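Local coordinates for protein putative transcriptional regulator (Clostridium difficile, PDB 3QI7) that is of unknown function but has a periplasmic-binding-protein-like fold, and may bind a small ligand such as a sugar or act in transcriptional regulation, at residues N213-I216 with E217-V220; L241-A244 with L245-Y249. All coordinates share one frame; numbering follows the deposited sequence. Where two conformers were deposited one is given.

Interaction 1: N213-I216 with E217-V220; sequences NEDI and EKQV
Asp215 and Gln219, one turn apart on helix 203-223, join their polar ends by a side-chain hydrogen bond, the carboxylate and amide planes 55° apart. Gln219 can be followed outward. Its CB lies 3.7 Å from Ile216 O, and CG then passes 3.2 Å from Asp215 O, the same carbonyl that accepts the Gln219 backbone N-H. A bend at chi2 folds the chain back along the helix and brings CD to 3.8 Å from Asp215 OD2. At the tip, NE2 donates to Asp215 OD2 over 3.1 Å in a nearly straight bond (171° at the hydrogen). The acceptor lies in the amide plane, while NE2 meets the syn side of OD2 from 30° out of the carboxylate plane. OE1, the other end of the amide, takes a hydrogen bond from Lys222. Asp215 OD2 has a second donor in Tyr162 OH of strand 159-164, and OD1 accepts from a water 2.6 Å away that Lys218 NZ reaches only weakly. Glu217 OE2 forms a salt bridge with Lys243 of helix 234-247. Helix 203-223 links parallel strands 191-196 and 228-231 in a beta-alpha-beta crossover, and Gln219 packs on Val192, Val194 and Ile160 of the sheet. Asp215 is buried, yet both of its oxygens have donors; this hydrogen bonding, with Lys218 nearby, would be expected to favour the ionised carboxylate where the helix meets the parallel sheet.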
ATOM      1  N   ASN A 213       4.340 -19.292  17.760  1.00 26.97           N
ATOM      2  CA  ASN A 213       5.631 -19.528  18.363  1.00 24.95           C
ATOM      3  C   ASN A 213       6.035 -20.993  18.334  1.00 26.81           C
ATOM      4  O   ASN A 213       7.182 -21.328  17.974  1.00 27.64           O
ATOM      5  CB  ASN A 213       5.701 -18.908  19.761  1.00 28.66           C
ATOM      6  CG  ASN A 213       5.874 -17.389  19.695  1.00 27.33           C
ATOM      7  OD1 ASN A 213       6.623 -16.888  18.854  1.00 31.57           O
ATOM      8  ND2 ASN A 213       5.178 -16.661  20.562  1.00 29.95           N
ATOM      9  N   GLU A 214       5.101 -21.871  18.684  1.00 28.80           N
ATOM     10  CA  GLU A 214       5.408 -23.296  18.700  0.50 30.43           C
ATOM     11  C   GLU A 214       5.605 -23.847  17.295  1.00 29.64           C
ATOM     12  O   GLU A 214       6.532 -24.619  17.075  1.00 33.08           O
ATOM     13  CB  GLU A 214       4.346 -24.084  19.461  0.50 32.55           C
ATOM     14  CG  GLU A 214       4.290 -23.702  20.917  0.50 30.52           C
ATOM     15  CD  GLU A 214       5.611 -23.925  21.643  0.50 35.14           C
ATOM     16  OE1 GLU A 214       6.205 -25.020  21.487  0.50 28.62           O
ATOM     17  OE2 GLU A 214       6.047 -23.000  22.369  0.50 33.00           O
ATOM     18  N   ASP A 215       4.786 -23.420  16.336  1.00 26.95           N
ATOM     19  CA  ASP A 215       4.896 -23.952  14.970  1.00 25.93           C
ATOM     20  C   ASP A 215       6.203 -23.505  14.268  1.00 26.93           C
ATOM     21  O   ASP A 215       6.915 -24.321  13.640  1.00 27.82           O
ATOM     22  CB  ASP A 215       3.695 -23.578  14.136  1.00 25.94           C
ATOM     23  CG  ASP A 215       3.583 -24.450  12.891  1.00 27.87           C
ATOM     24  OD1 ASP A 215       3.146 -25.616  13.045  1.00 32.51           O
ATOM     25  OD2 ASP A 215       3.983 -23.988  11.798  1.00 25.87           O
ATOM     26  N   ILE A 216       6.521 -22.222  14.414  1.00 24.21           N
ATOM     27  CA  ILE A 216       7.767 -21.665  13.873  1.00 25.30           C
ATOM     28  C   ILE A 216       8.972 -22.424  14.396  1.00 25.76           C
ATOM     29  O   ILE A 216       9.804 -22.855  13.609  1.00 25.71           O
ATOM     30  CB  ILE A 216       7.879 -20.141  14.140  1.00 24.39           C
ATOM     31  CG1 ILE A 216       6.789 -19.398  13.347  1.00 29.70           C
ATOM     32  CG2 ILE A 216       9.280 -19.613  13.760  1.00 24.79           C
ATOM     33  CD1 ILE A 216       6.583 -17.981  13.748  1.00 28.08           C
ATOM     34  N   GLU A 217       9.071 -22.624  15.707  1.00 26.92           N
ATOM     35  CA  GLU A 217      10.129 -23.490  16.224  1.00 29.36           C
ATOM     36  C   GLU A 217      10.207 -24.843  15.493  1.00 30.82           C
ATOM     37  O   GLU A 217      11.287 -25.315  15.142  1.00 30.77           O
ATOM     38  CB  GLU A 217       9.952 -23.727  17.731  1.00 29.57           C
ATOM     39  CG  GLU A 217      10.204 -22.464  18.537  1.00 33.35           C
ATOM     40  CD  GLU A 217      10.022 -22.689  20.022  1.00 46.22           C
ATOM     41  OE1 GLU A 217      10.257 -23.834  20.475  1.00 45.91           O
ATOM     42  OE2 GLU A 217       9.654 -21.715  20.717  1.00 48.55           O
ATOM     43  N   LYS A 218       9.047 -25.436  15.228  1.00 32.30           N
ATOM     44  CA  LYS A 218       8.981 -26.727  14.541  1.00 33.03           C
ATOM     45  C   LYS A 218       9.516 -26.673  13.130  1.00 29.91           C
ATOM     46  O   LYS A 218      10.226 -27.597  12.680  1.00 28.15           O
ATOM     47  CB  LYS A 218       7.542 -27.293  14.570  1.00 34.46           C
ATOM     48  CG  LYS A 218       7.142 -27.738  15.975  1.00 41.19           C
ATOM     49  CD  LYS A 218       5.972 -28.718  15.992  1.00 45.14           C
ATOM     50  CE  LYS A 218       4.629 -28.038  15.761  1.00 41.38           C
ATOM     51  NZ  LYS A 218       3.527 -28.938  16.214  1.00 39.42           N
ATOM     52  N   GLN A 219       9.177 -25.592  12.426  1.00 29.43           N
ATOM     53  CA  GLN A 219       9.559 -25.438  11.037  1.00 28.01           C
ATOM     54  C   GLN A 219      11.069 -25.224  10.903  1.00 29.62           C
ATOM     55  O   GLN A 219      11.688 -25.752   9.971  1.00 32.29           O
ATOM     56  CB  GLN A 219       8.763 -24.308  10.359  1.00 28.20           C
ATOM     57  CG  GLN A 219       7.215 -24.461  10.417  1.00 26.73           C
ATOM     58  CD  GLN A 219       6.665 -25.677   9.705  1.00 27.70           C
ATOM     59  OE1 GLN A 219       7.375 -26.351   8.962  1.00 29.78           O
ATOM     60  NE2 GLN A 219       5.367 -25.953   9.916  1.00 26.29           N
ATOM     61  N   VAL A 220      11.663 -24.488  11.846  1.00 30.02           N
ATOM     62  CA  VAL A 220      13.122 -24.301  11.904  1.00 29.81           C
ATOM     63  C   VAL A 220      13.870 -25.613  12.224  1.00 33.41           C
ATOM     64  O   VAL A 220      14.929 -25.891  11.662  1.00 34.50           O
ATOM     65  CB  VAL A 220      13.506 -23.165  12.923  1.00 31.64           C
ATOM     66  CG1 VAL A 220      15.032 -23.087  13.139  1.00 29.76           C
ATOM     67  CG2 VAL A 220      12.960 -21.820  12.442  1.00 24.26           C
TER
HETATM   68  O   HOH W   1       1.920 -26.633  15.140  1.00 36.50           O

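Interaction 2: L241-A244 with L245-Y249; sequences LTKA and LELKY
Lys243 reaches forward to Glu246 on helix 234-247, its NZ lying 3.2 Å from Glu246 OE1 in an i to i+3 salt bridge. The side chains run alongside each other, and the amine meets the syn side of OE1 from 25° out of the carboxylate plane. The closer anionic partner of NZ is Glu217 of helix 203-223. Lys243 O accepts a well-directed bond from Leu247 N (2.9 Å) and a weak one from Glu246 N. Leu245 N divides its hydrogen between Leu241 O and Thr242 O, both 3.3 Å away and weak, while Thr242 OG1 is hydrogen-bonded to Glu238 O. The helix ends at Leu247, and Lys248, with positive phi (70°), leaves helical geometry, although its N still binds Ala244 O at 2.8 Å. Lys248 NZ serves two carbonyls, Leu245 O at 3.0 Å and Phe293 O. Helix 234-247 follows strand 228-231, an edge of the three-stranded parallel sheet in one lobe of the periplasmic-binding-protein-like fold. Tyr249 folds back against the helix, CG between its backbone N and carbonyl carbon (chi1 52°). Ala244 CA sits over one ring face in a CH-pi contact, 3.7 Å from the centroid, and the phenol OH bonds to Ile240 O.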
ATOM      1  N   LEU A 241       8.266 -11.473  13.327  1.00 22.97           N
ATOM      2  CA  LEU A 241       9.481 -10.658  13.357  1.00 21.71           C
ATOM      3  C   LEU A 241      10.211 -10.799  14.703  1.00 23.62           C
ATOM      4  O   LEU A 241      11.428 -10.918  14.743  1.00 23.79           O
ATOM      5  CB  LEU A 241       9.129  -9.210  13.074  1.00 19.09           C
ATOM      6  CG  LEU A 241       8.862  -8.869  11.600  1.00 20.50           C
ATOM      7  CD1 LEU A 241       8.313  -7.452  11.465  1.00 18.06           C
ATOM      8  CD2 LEU A 241      10.117  -9.078  10.722  1.00 23.15           C
ATOM      9  N   THR A 242       9.461 -10.765  15.797  1.00 25.30           N
ATOM     10  CA  THR A 242      10.031 -10.985  17.121  1.00 25.98           C
ATOM     11  C   THR A 242      10.768 -12.321  17.209  1.00 27.00           C
ATOM     12  O   THR A 242      11.910 -12.368  17.651  1.00 27.74           O
ATOM     13  CB  THR A 242       8.939 -10.896  18.191  1.00 29.60           C
ATOM     14  OG1 THR A 242       8.298  -9.616  18.085  1.00 25.08           O
ATOM     15  CG2 THR A 242       9.518 -11.075  19.621  1.00 26.02           C
ATOM     16  N   LYS A 243      10.135 -13.402  16.770  1.00 26.21           N
ATOM     17  CA  LYS A 243      10.777 -14.728  16.793  1.00 26.72           C
ATOM     18  C   LYS A 243      11.989 -14.825  15.833  1.00 25.83           C
ATOM     19  O   LYS A 243      12.962 -15.548  16.132  1.00 26.84           O
ATOM     20  CB  LYS A 243       9.741 -15.833  16.528  1.00 23.25           C
ATOM     21  CG  LYS A 243      10.198 -17.245  16.777  1.00 28.73           C
ATOM     22  CD  LYS A 243      10.391 -17.508  18.248  1.00 36.15           C
ATOM     23  CE  LYS A 243       9.994 -18.893  18.642  1.00 36.80           C
ATOM     24  NZ  LYS A 243      10.395 -19.110  20.062  1.00 37.29           N
ATOM     25  N   ALA A 244      11.927 -14.115  14.708  1.00 21.18           N
ATOM     26  CA  ALA A 244      13.035 -14.053  13.735  1.00 21.43           C
ATOM     27  C   ALA A 244      14.330 -13.549  14.368  1.00 23.59           C
ATOM     28  O   ALA A 244      15.415 -13.992  13.993  1.00 23.61           O
ATOM     29  CB  ALA A 244      12.681 -13.140  12.551  1.00 18.13           C
ATOM     30  N   LEU A 245      14.216 -12.615  15.318  1.00 24.94           N
ATOM     31  CA  LEU A 245      15.398 -12.094  16.022  1.00 27.66           C
ATOM     32  C   LEU A 245      16.108 -13.195  16.822  1.00 29.76           C
ATOM     33  O   LEU A 245      17.331 -13.186  16.957  1.00 30.74           O
ATOM     34  CB  LEU A 245      15.034 -10.891  16.927  1.00 26.17           C
ATOM     35  CG  LEU A 245      14.553  -9.631  16.181  1.00 26.72           C
ATOM     36  CD1 LEU A 245      14.399  -8.445  17.135  1.00 28.12           C
ATOM     37  CD2 LEU A 245      15.460  -9.217  14.989  1.00 24.47           C
ATOM     38  N   GLU A 246      15.333 -14.149  17.325  1.00 29.09           N
ATOM     39  CA  GLU A 246      15.848 -15.267  18.116  1.00 30.74           C
ATOM     40  C   GLU A 246      16.371 -16.410  17.239  1.00 30.16           C
ATOM     41  O   GLU A 246      17.472 -16.912  17.450  1.00 30.15           O
ATOM     42  CB  GLU A 246      14.731 -15.775  19.047  1.00 32.89           C
ATOM     43  CG  GLU A 246      15.112 -16.897  20.031  1.00 40.60           C
ATOM     44  CD  GLU A 246      13.898 -17.735  20.456  1.00 41.97           C
ATOM     45  OE1 GLU A 246      12.810 -17.148  20.644  1.00 46.72           O
ATOM     46  OE2 GLU A 246      14.027 -18.971  20.568  1.00 47.00           O
ATOM     47  N   LEU A 247      15.600 -16.817  16.239  1.00 26.43           N
ATOM     48  CA  LEU A 247      15.929 -18.026  15.440  1.00 26.76           C
ATOM     49  C   LEU A 247      16.660 -17.718  14.118  1.00 27.53           C
ATOM     50  O   LEU A 247      17.212 -18.628  13.472  1.00 28.65           O
ATOM     51  CB  LEU A 247      14.651 -18.837  15.157  1.00 25.50           C
ATOM     52  CG  LEU A 247      13.944 -19.539  16.328  1.00 28.96           C
ATOM     53  CD1 LEU A 247      12.721 -20.338  15.824  1.00 30.05           C
ATOM     54  CD2 LEU A 247      14.886 -20.463  17.096  1.00 29.51           C
ATOM     55  N   LYS A 248      16.609 -16.456  13.702  1.00 27.54           N
ATOM     56  CA  LYS A 248      17.450 -15.884  12.659  1.00 27.37           C
ATOM     57  C   LYS A 248      17.091 -16.414  11.294  1.00 26.49           C
ATOM     58  O   LYS A 248      17.946 -16.662  10.450  1.00 24.44           O
ATOM     59  CB  LYS A 248      18.932 -16.058  12.961  1.00 28.66           C
ATOM     60  CG  LYS A 248      19.341 -15.541  14.338  1.00 32.41           C
ATOM     61  CD  LYS A 248      20.395 -14.468  14.214  1.00 39.50           C
ATOM     62  CE  LYS A 248      21.105 -14.218  15.541  1.00 45.85           C
ATOM     63  NZ  LYS A 248      20.308 -13.298  16.385  1.00 47.45           N
ATOM     64  N   TYR A 249      15.788 -16.544  11.085  1.00 26.31           N
ATOM     65  CA  TYR A 249      15.265 -16.982   9.815  1.00 25.19           C
ATOM     66  C   TYR A 249      15.029 -15.775   8.921  1.00 23.32           C
ATOM     67  O   TYR A 249      15.510 -14.682   9.230  1.00 24.73           O
ATOM     68  CB  TYR A 249      14.007 -17.868  10.012  1.00 26.18           C
ATOM     69  CG  TYR A 249      12.891 -17.328  10.882  1.00 24.22           C
ATOM     70  CD1 TYR A 249      12.021 -16.354  10.423  1.00 20.00           C
ATOM     71  CD2 TYR A 249      12.671 -17.849  12.152  1.00 26.15           C
ATOM     72  CE1 TYR A 249      10.937 -15.900  11.210  1.00 21.13           C
ATOM     73  CE2 TYR A 249      11.619 -17.389  12.956  1.00 21.62           C
ATOM     74  CZ  TYR A 249      10.766 -16.424  12.497  1.00 23.85           C
ATOM     75  OH  TYR A 249       9.741 -16.011  13.312  1.00 25.47           O
TER

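How the interactions relate
Interactions 1 and 2 lie on consecutive helices, 203-223 and 234-247, separated along the chain by strand 228-231, and their centres are about 11 Å apart. Helix 203-223 meets helix 234-247 through a salt bridge from Lys243 NZ to Glu217 OE2 (2.8 Å) and Val220 beside Leu247, and meets the loop after it through Ile216 CG2 against Tyr249 CE2 (3.3 Å). Both contacts mix buried and exposed residues, but the buried share differs in kind. In 213-220 it includes a polar carboxylate-amide pair facing the strands of the parallel sheet, whereas in 241-249 it includes helical Ala244 packed on the ring of Tyr249, which lies beyond the helix end, with the charged pair lying toward helix 203-223.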